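Tryptophan--tRNA ligase (Aeropyrum pernix, PDB 3A04) catalyses the ATP-dependent attachment of L-tryptophan to tRNA(Trp), releasing AMP and diphosphate, as a class I aminoacyl-tRNA synthetase. Local coordinates at residues Gly81-Gly86 against Lys256-Ser260; Gln98-Val104 against Leu141-Glu147; Ala134-Leu139 against His352-Leu356. All coordinates share one frame; numbering follows the deposited sequence.

Interaction 1: residues Gly81-Gly86 against Lys256-Ser260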
loop_
_atom_site.group_PDB
_atom_site.type_symbol
_atom_site.label_atom_id
_atom_site.label_comp_id
_atom_site.label_asym_id
_atom_site.label_seq_id
_atom_site.Cartn_x
_atom_site.Cartn_y
_atom_site.Cartn_z
ATOM N N GLY A 81 -8.400 -8.621 -20.963
ATOM C CA GLY A 81 -8.353 -9.274 -22.284
ATOM C C GLY A 81 -8.384 -10.776 -22.204
ATOM O O GLY A 81 -8.585 -11.360 -21.136
ATOM N N LYS A 82 -8.186 -11.470 -23.320
ATOM C CA LYS A 82 -8.455 -12.895 -23.273
ATOM C C LYS A 82 -7.172 -13.683 -23.078
ATOM O O LYS A 82 -6.066 -13.203 -23.456
ATOM C CB LYS A 82 -9.172 -13.325 -24.575
ATOM C CG LYS A 82 -10.574 -12.618 -24.751
ATOM C CD LYS A 82 -11.504 -13.354 -25.712
ATOM C CE LYS A 82 -11.169 -13.030 -27.133
ATOM N NZ LYS A 82 -12.381 -13.225 -28.085
ATOM N N PHE A 83 -7.320 -14.904 -22.539
ATOM C CA PHE A 83 -6.193 -15.792 -22.309
ATOM C C PHE A 83 -5.692 -16.376 -23.636
ATOM O O PHE A 83 -6.493 -16.996 -24.415
ATOM C CB PHE A 83 -6.701 -16.906 -21.389
ATOM C CG PHE A 83 -5.636 -17.810 -20.853
ATOM C CD1 PHE A 83 -5.178 -18.873 -21.601
ATOM C CD2 PHE A 83 -5.107 -17.586 -19.564
ATOM C CE1 PHE A 83 -4.227 -19.772 -21.082
ATOM C CE2 PHE A 83 -4.206 -18.450 -19.049
ATOM C CZ PHE A 83 -3.740 -19.548 -19.822
ATOM N N HIS A 84 -4.381 -16.249 -23.880
ATOM C CA HIS A 84 -3.804 -16.599 -25.158
ATOM C C HIS A 84 -2.615 -17.549 -25.000
ATOM O O HIS A 84 -2.291 -17.973 -23.865
ATOM C CB HIS A 84 -3.516 -15.311 -26.018
ATOM C CG HIS A 84 -2.593 -14.320 -25.364
ATOM N ND1 HIS A 84 -1.374 -14.679 -24.818
ATOM C CD2 HIS A 84 -2.724 -12.983 -25.142
ATOM C CE1 HIS A 84 -0.765 -13.598 -24.341
ATOM N NE2 HIS A 84 -1.548 -12.555 -24.559
ATOM N N PHE A 85 -1.971 -17.929 -26.113
ATOM C CA PHE A 85 -0.837 -18.857 -26.027
ATOM C C PHE A 85 0.422 -18.281 -25.341
ATOM O O PHE A 85 1.264 -19.051 -24.933
ATOM C CB PHE A 85 -0.496 -19.378 -27.461
ATOM C CG PHE A 85 -1.378 -20.555 -27.846
ATOM C CD1 PHE A 85 -2.708 -20.378 -28.194
ATOM C CD2 PHE A 85 -0.880 -21.841 -27.768
ATOM C CE1 PHE A 85 -3.519 -21.552 -28.508
ATOM C CE2 PHE A 85 -1.626 -22.924 -28.045
ATOM C CZ PHE A 85 -2.963 -22.793 -28.413
ATOM N N GLY A 86 0.534 -16.957 -25.252
ATOM C CA GLY A 86 1.599 -16.330 -24.400
ATOM C C GLY A 86 1.349 -16.761 -22.942
ATOM O O GLY A 86 2.232 -17.214 -22.247
ATOM N N LYS A 256 5.261 -8.933 -31.002
ATOM C CA LYS A 256 4.804 -9.320 -29.644
ATOM C C LYS A 256 3.325 -9.760 -29.504
ATOM O O LYS A 256 2.433 -9.099 -30.008
ATOM C CB LYS A 256 5.102 -8.121 -28.711
ATOM C CG LYS A 256 5.540 -8.429 -27.278
ATOM C CD LYS A 256 6.138 -7.153 -26.609
ATOM C CE LYS A 256 6.234 -7.289 -25.094
ATOM N NZ LYS A 256 7.201 -8.374 -24.681
ATOM N N MET A 257 3.086 -10.860 -28.794
ATOM C CA MET A 257 1.791 -11.572 -28.683
ATOM C C MET A 257 0.892 -10.793 -27.729
ATOM O O MET A 257 1.259 -10.571 -26.578
ATOM C CB MET A 257 2.133 -13.003 -28.217
ATOM C CG MET A 257 1.147 -14.086 -27.875
ATOM S SD MET A 257 1.872 -15.701 -28.405
ATOM C CE MET A 257 1.236 -16.083 -30.004
ATOM N N SER A 258 -0.276 -10.331 -28.203
ATOM C CA SER A 258 -1.164 -9.444 -27.419
ATOM C C SER A 258 -2.700 -9.674 -27.577
ATOM O O SER A 258 -3.209 -9.778 -28.687
ATOM C CB SER A 258 -0.805 -7.972 -27.772
ATOM O OG SER A 258 -1.871 -7.080 -27.403
ATOM N N SER A 259 -3.468 -9.669 -26.486
ATOM C CA SER A 259 -4.944 -9.506 -26.627
ATOM C C SER A 259 -5.389 -8.235 -27.403
ATOM O O SER A 259 -6.508 -8.221 -27.970
ATOM C CB SER A 259 -5.684 -9.570 -25.287
ATOM O OG SER A 259 -7.108 -9.551 -25.482
ATOM N N SER A 260 -4.524 -7.203 -27.454
ATOM C CA SER A 260 -4.832 -5.962 -28.164
ATOM C C SER A 260 -4.941 -6.142 -29.651
ATOM O O SER A 260 -5.782 -5.478 -30.249
ATOM C CB SER A 260 -3.705 -4.980 -28.001
ATOM O OG SER A 260 -3.337 -4.593 -29.305
#
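Ser259 and Met257 reach across to the loop and helix start at Gly81-Gly86, one with a hydroxyl, the other with its thioether chain. Ser259 OG accepts the backbone N-H of Lys82 at 3.1 Å in a nearly straight bond (161°), and the same oxygen lies 3.4 Å from Gly81 CA. A side chain at Gly81 would run into that hydroxyl, and the positive phi there also favours glycine. Met257 lays its CG over one face of the His84 imidazole, a CH-pi contact 4.2 Å from the ring centroid and offset toward the rim, while SD continues to Gly86 N at 3.6 Å. Gly81-Gly86 belongs to the HIGH region and Lys256-Ser260 is the KMSKS region, class I signatures that flank the ATP site. Ser259 N approaches the edge of the His84 ring, 3.7 Å from CD2. With CG between the backbone N and carbonyl carbon (chi1 58°), the ring folds back along its own chain and, from the N-cap position, ND1 takes a weak bond from Gly86 N. Farther out, the His84 ring stacks with that of His87, whose ND1 is hydrogen-bonded to His84 N, and Ser258 O is hydrogen-bonded to Thr265 OG1.

Interaction 2: residues Gln98-Val104 against Leu141-Glu147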
loop_
_atom_site.group_PDB
_atom_site.type_symbol
_atom_site.label_atom_id
_atom_site.label_comp_id
_atom_site.label_asym_id
_atom_site.label_seq_id
_atom_site.Cartn_x
_atom_site.Cartn_y
_atom_site.Cartn_z
ATOM N N GLN A 98 4.322 -28.136 -10.876
ATOM C CA GLN A 98 3.368 -28.690 -9.928
ATOM C C GLN A 98 3.417 -30.235 -9.928
ATOM O O GLN A 98 3.383 -30.856 -8.850
ATOM C CB GLN A 98 1.956 -28.251 -10.260
ATOM C CG GLN A 98 0.888 -28.702 -9.258
ATOM C CD GLN A 98 -0.383 -27.937 -9.479
ATOM O OE1 GLN A 98 -1.081 -28.168 -10.449
ATOM N NE2 GLN A 98 -0.697 -26.989 -8.586
ATOM N N LYS A 99 3.420 -30.850 -11.114
ATOM C CA LYS A 99 3.529 -32.326 -11.136
ATOM C C LYS A 99 4.841 -32.804 -10.506
ATOM O O LYS A 99 4.937 -33.957 -10.185
ATOM C CB LYS A 99 3.520 -32.854 -12.588
ATOM C CG LYS A 99 2.194 -32.588 -13.295
ATOM C CD LYS A 99 2.323 -32.942 -14.781
ATOM C CE LYS A 99 0.912 -33.038 -15.430
ATOM N NZ LYS A 99 1.098 -33.021 -16.965
ATOM N N ASN A 100 5.882 -31.975 -10.494
ATOM C CA ASN A 100 7.164 -32.394 -9.823
ATOM C C ASN A 100 7.252 -31.913 -8.358
ATOM O O ASN A 100 8.301 -31.883 -7.762
ATOM C CB ASN A 100 8.345 -31.942 -10.662
ATOM C CG ASN A 100 8.480 -32.762 -11.907
ATOM O OD1 ASN A 100 9.039 -33.866 -11.853
ATOM N ND2 ASN A 100 7.926 -32.280 -13.025
ATOM N N GLY A 101 6.117 -31.638 -7.750
ATOM C CA GLY A 101 6.113 -31.393 -6.328
ATOM C C GLY A 101 6.101 -29.916 -5.896
ATOM O O GLY A 101 5.959 -29.649 -4.679
ATOM N N PHE A 102 6.202 -28.930 -6.813
ATOM C CA PHE A 102 6.218 -27.497 -6.350
ATOM C C PHE A 102 4.868 -27.047 -5.905
ATOM O O PHE A 102 3.859 -27.371 -6.587
ATOM C CB PHE A 102 6.705 -26.545 -7.485
ATOM C CG PHE A 102 8.144 -26.619 -7.779
ATOM C CD1 PHE A 102 8.745 -27.806 -8.104
ATOM C CD2 PHE A 102 8.914 -25.424 -7.765
ATOM C CE1 PHE A 102 10.124 -27.842 -8.395
ATOM C CE2 PHE A 102 10.285 -25.434 -8.008
ATOM C CZ PHE A 102 10.917 -26.645 -8.331
ATOM N N LYS A 103 4.803 -26.220 -4.828
ATOM C CA LYS A 103 3.562 -25.545 -4.495
ATOM C C LYS A 103 3.409 -24.391 -5.508
ATOM O O LYS A 103 4.309 -23.586 -5.679
ATOM C CB LYS A 103 3.621 -24.995 -3.027
ATOM C CG LYS A 103 2.337 -24.290 -2.574
ATOM C CD LYS A 103 1.055 -25.175 -2.431
ATOM C CE LYS A 103 -0.087 -24.314 -2.048
ATOM N NZ LYS A 103 -1.349 -25.147 -1.750
ATOM N N VAL A 104 2.266 -24.271 -6.154
ATOM C CA VAL A 104 2.066 -23.188 -7.102
ATOM C C VAL A 104 1.182 -22.095 -6.486
ATOM O O VAL A 104 0.117 -22.379 -5.905
ATOM C CB VAL A 104 1.318 -23.707 -8.416
ATOM C CG1 VAL A 104 1.144 -22.594 -9.437
ATOM C CG2 VAL A 104 2.131 -24.895 -9.045
ATOM N N LEU A 141 -3.790 -27.217 -14.460
ATOM C CA LEU A 141 -3.350 -26.730 -13.149
ATOM C C LEU A 141 -4.332 -27.278 -12.101
ATOM O O LEU A 141 -5.539 -27.303 -12.331
ATOM C CB LEU A 141 -3.278 -25.186 -13.125
ATOM C CG LEU A 141 -2.219 -24.511 -12.244
ATOM C CD1 LEU A 141 -0.754 -25.083 -12.359
ATOM C CD2 LEU A 141 -2.239 -22.916 -12.417
ATOM N N ASP A 142 -3.830 -27.845 -11.033
ATOM C CA ASP A 142 -4.685 -28.553 -10.081
ATOM C C ASP A 142 -5.580 -27.599 -9.250
ATOM O O ASP A 142 -5.042 -26.733 -8.529
ATOM C CB ASP A 142 -3.758 -29.315 -9.166
ATOM C CG ASP A 142 -4.515 -30.150 -8.054
ATOM O OD1 ASP A 142 -5.664 -29.880 -7.707
ATOM O OD2 ASP A 142 -3.852 -30.997 -7.447
ATOM N N PRO A 143 -6.918 -27.743 -9.319
ATOM C CA PRO A 143 -7.793 -26.799 -8.558
ATOM C C PRO A 143 -7.654 -26.885 -7.046
ATOM O O PRO A 143 -7.967 -25.919 -6.389
ATOM C CB PRO A 143 -9.219 -27.220 -8.949
ATOM C CG PRO A 143 -9.095 -28.697 -9.337
ATOM C CD PRO A 143 -7.693 -28.816 -9.976
ATOM N N LYS A 144 -7.236 -28.027 -6.516
ATOM C CA LYS A 144 -7.166 -28.257 -5.083
ATOM C C LYS A 144 -5.882 -27.635 -4.531
ATOM O O LYS A 144 -5.947 -26.877 -3.538
ATOM C CB LYS A 144 -7.170 -29.765 -4.740
ATOM C CG LYS A 144 -7.349 -30.090 -3.225
ATOM C CD LYS A 144 -6.926 -31.543 -2.863
ATOM C CE LYS A 144 -7.180 -31.861 -1.373
ATOM N NZ LYS A 144 -6.365 -31.015 -0.386
ATOM N N ASP A 145 -4.748 -27.921 -5.157
ATOM C CA ASP A 145 -3.475 -27.578 -4.517
ATOM C C ASP A 145 -2.872 -26.254 -5.011
ATOM O O ASP A 145 -1.868 -25.830 -4.443
ATOM C CB ASP A 145 -2.422 -28.668 -4.733
ATOM C CG ASP A 145 -1.184 -28.505 -3.760
ATOM O OD1 ASP A 145 -1.427 -28.313 -2.523
ATOM O OD2 ASP A 145 0.024 -28.565 -4.219
ATOM N N THR A 146 -3.458 -25.625 -6.038
ATOM C CA THR A 146 -2.939 -24.379 -6.564
ATOM C C THR A 146 -3.488 -23.298 -5.639
ATOM O O THR A 146 -4.668 -23.304 -5.297
ATOM C CB THR A 146 -3.403 -24.086 -8.017
ATOM O OG1 THR A 146 -2.918 -25.145 -8.892
ATOM C CG2 THR A 146 -2.799 -22.647 -8.547
ATOM N N GLU A 147 -2.658 -22.327 -5.255
ATOM C CA GLU A 147 -3.210 -21.235 -4.397
ATOM C C GLU A 147 -3.411 -19.994 -5.231
ATOM O O GLU A 147 -2.432 -19.292 -5.566
ATOM C CB GLU A 147 -2.263 -21.030 -3.222
ATOM C CG GLU A 147 -2.789 -19.964 -2.153
ATOM C CD GLU A 147 -2.208 -20.199 -0.751
ATOM O OE1 GLU A 147 -1.969 -21.398 -0.340
ATOM O OE2 GLU A 147 -1.972 -19.173 -0.056
HETATM O O HOH W 1 0.868 -26.698 -6.183
HETATM O O HOH W 2 -3.217 -23.628 -0.872
#
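Gln98 leaves the last turn of its helix toward the loop at Leu141-Glu147, and its amide meets that loop at both ends. From CB the chain runs extended, CG anti to the backbone N (chi1 -176°), carrying CD to 3.7 Å from Asp142 CB. OE1 accepts from Asp142 N at 2.8 Å and also touches Leu141 CD1. NE2 donates to Thr146 OG1 at 2.9 Å, almost in the amide plane, and a second time to a water that also accepts from Val104 N and lies 2.8 Å from Asp145 OD2. With alanine in place of Gln98, Asp142 N would probably lose its acceptor and Thr146 OG1 its amide donor. Thr146 OG1 in turn donates to Asp142 O, which Thr146 N reaches from the opposite face. Lys103 bends at chi2 to bring NZ to Asp145 O at 2.8 Å and, from above the carboxylate, into a salt bridge with Asp145 OD1 (3.3 Å); Asp145 OD2 pairs with Arg70. Glu147 N donates to Val104 O at 2.9 Å. Following helix 121-139, the loop packs against the C-terminal end of helix 85-99, where a Schellman motif at Gly101 leads into strand 103-108, and delivers strand 147-150 parallel to it at the sheet edge.

Interaction 3: residues Ala134-Leu139 against His352-Leu356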
loop_
_atom_site.group_PDB
_atom_site.type_symbol
_atom_site.label_atom_id
_atom_site.label_comp_id
_atom_site.label_asym_id
_atom_site.label_seq_id
_atom_site.Cartn_x
_atom_site.Cartn_y
_atom_site.Cartn_z
ATOM N N ALA A 134 -10.169 -20.106 -14.869
ATOM C CA ALA A 134 -10.849 -21.238 -15.505
ATOM C C ALA A 134 -9.992 -21.803 -16.635
ATOM O O ALA A 134 -9.876 -22.995 -16.727
ATOM C CB ALA A 134 -12.252 -20.860 -15.981
ATOM N N ASN A 135 -9.337 -20.962 -17.441
ATOM C CA ASN A 135 -8.428 -21.527 -18.479
ATOM C C ASN A 135 -7.224 -22.244 -17.902
ATOM O O ASN A 135 -6.767 -23.253 -18.406
ATOM C CB ASN A 135 -7.988 -20.448 -19.447
ATOM C CG ASN A 135 -9.002 -20.260 -20.562
ATOM O OD1 ASN A 135 -9.264 -21.189 -21.293
ATOM N ND2 ASN A 135 -9.576 -19.092 -20.668
ATOM N N MET A 136 -6.694 -21.741 -16.795
ATOM C CA MET A 136 -5.587 -22.440 -16.151
ATOM C C MET A 136 -5.970 -23.843 -15.640
ATOM O O MET A 136 -5.243 -24.807 -15.789
ATOM C CB MET A 136 -5.125 -21.600 -14.963
ATOM C CG MET A 136 -4.301 -20.425 -15.496
ATOM S SD MET A 136 -3.656 -19.547 -13.993
ATOM C CE MET A 136 -4.326 -17.960 -14.314
ATOM N N ILE A 137 -7.141 -23.949 -15.046
ATOM C CA ILE A 137 -7.631 -25.247 -14.567
ATOM C C ILE A 137 -7.838 -26.237 -15.772
ATOM O O ILE A 137 -7.491 -27.412 -15.688
ATOM C CB ILE A 137 -9.022 -25.054 -13.883
ATOM C CG1 ILE A 137 -8.935 -24.212 -12.599
ATOM C CG2 ILE A 137 -9.652 -26.406 -13.476
ATOM C CD1 ILE A 137 -7.795 -24.534 -11.719
ATOM N N ALA A 138 -8.420 -25.714 -16.843
ATOM C CA ALA A 138 -8.735 -26.532 -18.038
ATOM C C ALA A 138 -7.422 -26.992 -18.703
ATOM O O ALA A 138 -7.381 -28.070 -19.374
ATOM C CB ALA A 138 -9.570 -25.722 -18.989
ATOM N N LEU A 139 -6.350 -26.193 -18.526
ATOM C CA LEU A 139 -5.031 -26.613 -18.978
ATOM C C LEU A 139 -4.400 -27.706 -18.182
ATOM O O LEU A 139 -3.503 -28.351 -18.687
ATOM C CB LEU A 139 -4.024 -25.424 -19.061
ATOM C CG LEU A 139 -4.091 -24.444 -20.228
ATOM C CD1 LEU A 139 -3.124 -23.247 -19.997
ATOM C CD2 LEU A 139 -3.808 -25.104 -21.696
ATOM N N HIS A 352 -9.625 -28.696 -24.940
ATOM C CA HIS A 352 -9.497 -27.630 -23.936
ATOM C C HIS A 352 -10.882 -27.007 -23.732
ATOM O O HIS A 352 -11.313 -26.843 -22.609
ATOM C CB HIS A 352 -8.525 -26.529 -24.405
ATOM C CG HIS A 352 -8.377 -25.427 -23.402
ATOM N ND1 HIS A 352 -7.551 -25.530 -22.299
ATOM C CD2 HIS A 352 -8.952 -24.210 -23.338
ATOM C CE1 HIS A 352 -7.630 -24.396 -21.593
ATOM N NE2 HIS A 352 -8.470 -23.576 -22.208
ATOM N N GLN A 353 -11.564 -26.643 -24.818
ATOM C CA GLN A 353 -12.873 -26.042 -24.687
ATOM C C GLN A 353 -13.949 -26.931 -24.054
ATOM O O GLN A 353 -14.860 -26.410 -23.392
ATOM C CB GLN A 353 -13.317 -25.441 -26.002
ATOM C CG GLN A 353 -12.365 -24.311 -26.399
ATOM C CD GLN A 353 -12.481 -23.859 -27.803
ATOM O OE1 GLN A 353 -13.332 -24.333 -28.569
ATOM N NE2 GLN A 353 -11.613 -22.948 -28.195
ATOM N N SER A 354 -13.812 -28.243 -24.182
ATOM C CA SER A 354 -14.758 -29.186 -23.544
ATOM C C SER A 354 -14.582 -29.214 -22.063
ATOM O O SER A 354 -15.449 -29.694 -21.318
ATOM C CB SER A 354 -14.593 -30.613 -24.107
ATOM O OG SER A 354 -13.376 -31.240 -23.723
ATOM N N ARG A 355 -13.448 -28.714 -21.600
ATOM C CA ARG A 355 -13.199 -28.723 -20.188
ATOM C C ARG A 355 -13.581 -27.375 -19.506
ATOM O O ARG A 355 -13.667 -27.307 -18.280
ATOM C CB ARG A 355 -11.748 -29.082 -19.934
ATOM C CG ARG A 355 -11.442 -30.581 -20.116
ATOM C CD ARG A 355 -10.100 -30.927 -19.541
ATOM N NE ARG A 355 -9.061 -30.407 -20.401
ATOM C CZ ARG A 355 -8.451 -31.101 -21.362
ATOM N NH1 ARG A 355 -8.766 -32.390 -21.582
ATOM N NH2 ARG A 355 -7.509 -30.499 -22.107
ATOM N N LEU A 356 -13.861 -26.360 -20.314
ATOM C CA LEU A 356 -13.882 -24.995 -19.863
ATOM C C LEU A 356 -15.144 -24.623 -19.097
ATOM O O LEU A 356 -15.060 -23.921 -18.098
ATOM C CB LEU A 356 -13.675 -24.023 -21.028
ATOM C CG LEU A 356 -13.263 -22.580 -20.665
ATOM C CD1 LEU A 356 -12.195 -22.565 -19.515
ATOM C CD2 LEU A 356 -12.752 -21.836 -21.907
HETATM O O HOH W 3 -6.134 -28.039 -22.401
#
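Helix segments 134-139 and 352-356 cross at 123°, their axes 8.8 Å apart at closest approach, with Ala138 and Arg355 nearest in backbone. His352 reaches over from the longer helix with CG anti to the backbone N (chi1 180°), and its NE2 donates to Asn135 OD1 at 2.7 Å. This bond is almost straight (173°), the amide and imidazole are nearly coplanar, and the in-plane bond at NE2 together with a water at ND1 probably sets the ring rotation. Asn135 ND2, the other end of the amide, bonds Glu131 O one turn back in its own helix. CE1 of His352 comes within 3.5 Å of Ala138 CB, whose small methyl admits the ring close to the helix, and Leu139 packs its CG and CD2 beside CE1 and ND1. On the solvent side Arg355, bent at chi3, turns its guanidinium edge to Ala138 O: NE donates at 3.1 Å along a lone pair in the carbonyl plane. The water is shared by Ala138 O, Arg355 NH2 and His352 ND1. Leu356 CD1 rests 3.9 Å from Ala134 CB and also meets Ala138 CB and Asn135 OD1. This is an oblique helix-helix packing in which the C-terminal helix 334-364, whose first turn supplies Cys334 and Cys337 to the iron-sulfur cluster pocket, lies across helix 121-139 of the Rossmann-type catalytic fold of a class I synthetase.

The three contacts differ in depth and chemistry. Interaction 3 is a buried helix-helix interface with alanine and leucine contacts, two direct hydrogen bonds and a water, whereas interactions 1 and 2 are partly buried and rest mainly on loops. Interaction 1 brings two signature motifs together with few bonds, and interaction 2 relies on a dense set of amide, backbone, salt-bridge and water links. Helix 85-99 serves both, its start in interaction 1 and its end in interaction 2; their nearest atoms are about 8 Å apart. Interaction 3 touches each: Phe83 packs on Asn135, Met136 and Leu139, while segment 141-147 directly follows helix 121-139, and Leu141 N lies 3.1 Å from Met136 O, a probable hydrogen bond.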